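Local coordinates for venom protein 51.1 (Lychas mucronatus, PDB 6ATY) that is a secreted scorpion venom toxin that probably acts as a neurotoxin, decreasing the action potential of myelinated nerves, at residues 5-10 and 33-38. Sequence-based numbering, arbitrary orientation.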
loop_
_atom_site.group_PDB
_atom_site.type_symbol
_atom_site.label_atom_id
_atom_site.label_comp_id
_atom_site.label_asym_id
_atom_site.label_seq_id
_atom_site.Cartn_x
_atom_site.Cartn_y
_atom_site.Cartn_z
ATOM N N ILE A 5 -4.202 -3.413 3.608
ATOM C CA ILE A 5 -4.456 -4.625 2.832
ATOM C C ILE A 5 -3.588 -5.794 3.278
ATOM O O ILE A 5 -3.668 -6.848 2.701
ATOM C CB ILE A 5 -4.301 -4.408 1.323
ATOM C CG1 ILE A 5 -2.909 -3.879 0.959
ATOM C CG2 ILE A 5 -5.385 -3.458 0.818
ATOM C CD1 ILE A 5 -2.694 -3.814 -0.530
ATOM N N GLY A 6 -2.723 -5.631 4.253
ATOM C CA GLY A 6 -2.029 -6.868 4.767
ATOM C C GLY A 6 -1.022 -7.510 3.779
ATOM O O GLY A 6 -0.696 -8.693 3.871
ATOM N N ILE A 7 -0.545 -6.721 2.827
ATOM C CA ILE A 7 0.600 -7.056 1.966
ATOM C C ILE A 7 1.806 -6.472 2.717
ATOM O O ILE A 7 1.759 -5.339 3.213
ATOM C CB ILE A 7 0.467 -6.389 0.560
ATOM C CG1 ILE A 7 -0.679 -7.034 -0.230
ATOM C CG2 ILE A 7 1.737 -6.499 -0.276
ATOM C CD1 ILE A 7 -0.588 -8.548 -0.357
ATOM N N LYS A 8 2.858 -7.252 2.813
ATOM C CA LYS A 8 4.110 -6.832 3.443
ATOM C C LYS A 8 4.895 -5.959 2.496
ATOM O O LYS A 8 4.947 -6.209 1.283
ATOM C CB LYS A 8 4.927 -8.062 3.808
ATOM C CG LYS A 8 6.062 -7.788 4.767
ATOM C CD LYS A 8 6.602 -9.064 5.357
ATOM C CE LYS A 8 7.882 -8.819 6.148
ATOM N NZ LYS A 8 7.596 -8.030 7.363
ATOM N N CYS A 9 5.553 -4.974 3.076
ATOM C CA CYS A 9 6.279 -3.937 2.337
ATOM C C CYS A 9 7.443 -3.388 3.165
ATOM O O CYS A 9 7.535 -3.622 4.364
ATOM C CB CYS A 9 5.348 -2.795 1.946
ATOM S SG CYS A 9 4.503 -2.044 3.350
ATOM N N SER A 10 8.290 -2.619 2.502
ATOM C CA SER A 10 9.319 -1.812 3.179
ATOM C C SER A 10 9.212 -0.381 2.671
ATOM O O SER A 10 9.181 -0.156 1.465
ATOM C CB SER A 10 10.720 -2.358 2.870
ATOM O OG SER A 10 11.743 -1.398 3.186
ATOM N N ASP A 33 5.441 -2.156 8.196
ATOM C CA ASP A 33 5.705 -3.170 7.186
ATOM C C ASP A 33 4.461 -3.682 6.490
ATOM O O ASP A 33 4.505 -4.747 5.938
ATOM C CB ASP A 33 6.536 -4.337 7.768
ATOM C CG ASP A 33 5.716 -5.294 8.642
ATOM O OD1 ASP A 33 4.599 -4.945 9.107
ATOM O OD2 ASP A 33 6.188 -6.439 8.838
ATOM N N THR A 34 3.399 -2.869 6.442
ATOM C CA THR A 34 2.142 -3.259 5.843
ATOM C C THR A 34 1.662 -2.185 4.896
ATOM O O THR A 34 1.784 -0.985 5.220
ATOM C CB THR A 34 1.080 -3.424 6.942
ATOM O OG1 THR A 34 1.602 -4.317 7.942
ATOM C CG2 THR A 34 -0.187 -3.999 6.373
ATOM N N CYS A 35 1.157 -2.590 3.714
ATOM C CA CYS A 35 0.559 -1.610 2.759
ATOM C C CYS A 35 -0.793 -1.049 3.230
ATOM O O CYS A 35 -1.725 -1.820 3.613
ATOM C CB CYS A 35 0.388 -2.216 1.379
ATOM S SG CYS A 35 1.926 -2.502 0.485
ATOM N N HIS A 36 -0.871 0.282 3.178
ATOM C CA HIS A 36 -2.130 1.026 3.317
ATOM C C HIS A 36 -2.545 1.595 1.977
ATOM O O HIS A 36 -1.681 1.907 1.132
ATOM C CB HIS A 36 -1.935 2.155 4.324
ATOM C CG HIS A 36 -1.726 1.666 5.713
ATOM N ND1 HIS A 36 -2.590 1.956 6.744
ATOM C CD2 HIS A 36 -0.803 0.809 6.219
ATOM C CE1 HIS A 36 -2.175 1.358 7.848
ATOM N NE2 HIS A 36 -1.094 0.644 7.555
ATOM N N CYS A 37 -3.862 1.719 1.771
ATOM C CA CYS A 37 -4.401 2.288 0.520
ATOM C C CYS A 37 -5.413 3.361 0.859
ATOM O O CYS A 37 -6.037 3.313 1.920
ATOM C CB CYS A 37 -5.108 1.211 -0.322
ATOM S SG CYS A 37 -4.156 -0.275 -0.644
ATOM N N SER A 38 -5.564 4.354 -0.008
ATOM C CA SER A 38 -6.712 5.265 0.125
ATOM C C SER A 38 -7.212 5.701 -1.227
ATOM O O SER A 38 -6.486 5.564 -2.233
ATOM C CB SER A 38 -6.353 6.483 0.974
ATOM O OG SER A 38 -5.011 6.866 0.784
#
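The N-terminal outer strand of this cysteine-stabilised alpha/beta fold is tied here to the central strand 34-38, whose Cys35 and Cys37 are joined by disulfides to Cys16 and Cys20 of helix 16-22. Cys35 uses both its N and its O: Ile5 N donates to Cys35 O at 2.9 Å, and Cys35 N donates to Ile7 O with an N-H...O angle of 163°. Cys35 thus faces two residues rather than one, as the edge strand bulges at Gly6, whose positive phi (69°) glycine adopts without side-chain strain; Thr34 CG2 lies 3.7 Å from Gly6 N. Beyond it, Lys8 and Thr34 form an antiparallel non-hydrogen-bonded pair, and Cys9 N reaches Asp33 O at 3.1 Å from above the carbonyl plane.

Ile5 suits the helix-facing side because its beta-branched, apolar chain offers separate carbons to two partners: CG1 lies 3.7 Å from Cys35 CB, while CG2 and CD1 both pack against Cys37 SG from the same side. Gln19 of the helix also touches Ile5. Cys9 turns SG between its backbone N and carbonyl carbon (chi1 57°); this sulfur, bonded to Cys30 SG, lies 3.2 Å from Thr34 C, and Cys9 CB packs 3.7 Å from Cys35 SG. The Cys9-Cys30 and Cys35-Cys16 disulfides are neighbours, with Cys9 SG 3.9 Å from Cys35 SG.

At the exposed end, Lys8 runs extended until chi4 bends it, bringing NZ to Asp33 OD2 at 2.6 Å in a salt bridge; the two side chains meet at a slant. A long lysine can span to the turn, where a short aspartate receives it. Backbone bonds thus set the pairing, the disulfides tie both segments to the rest of the fold, not to each other, and the ion pair probably adds a weaker, solvent-screened clasp.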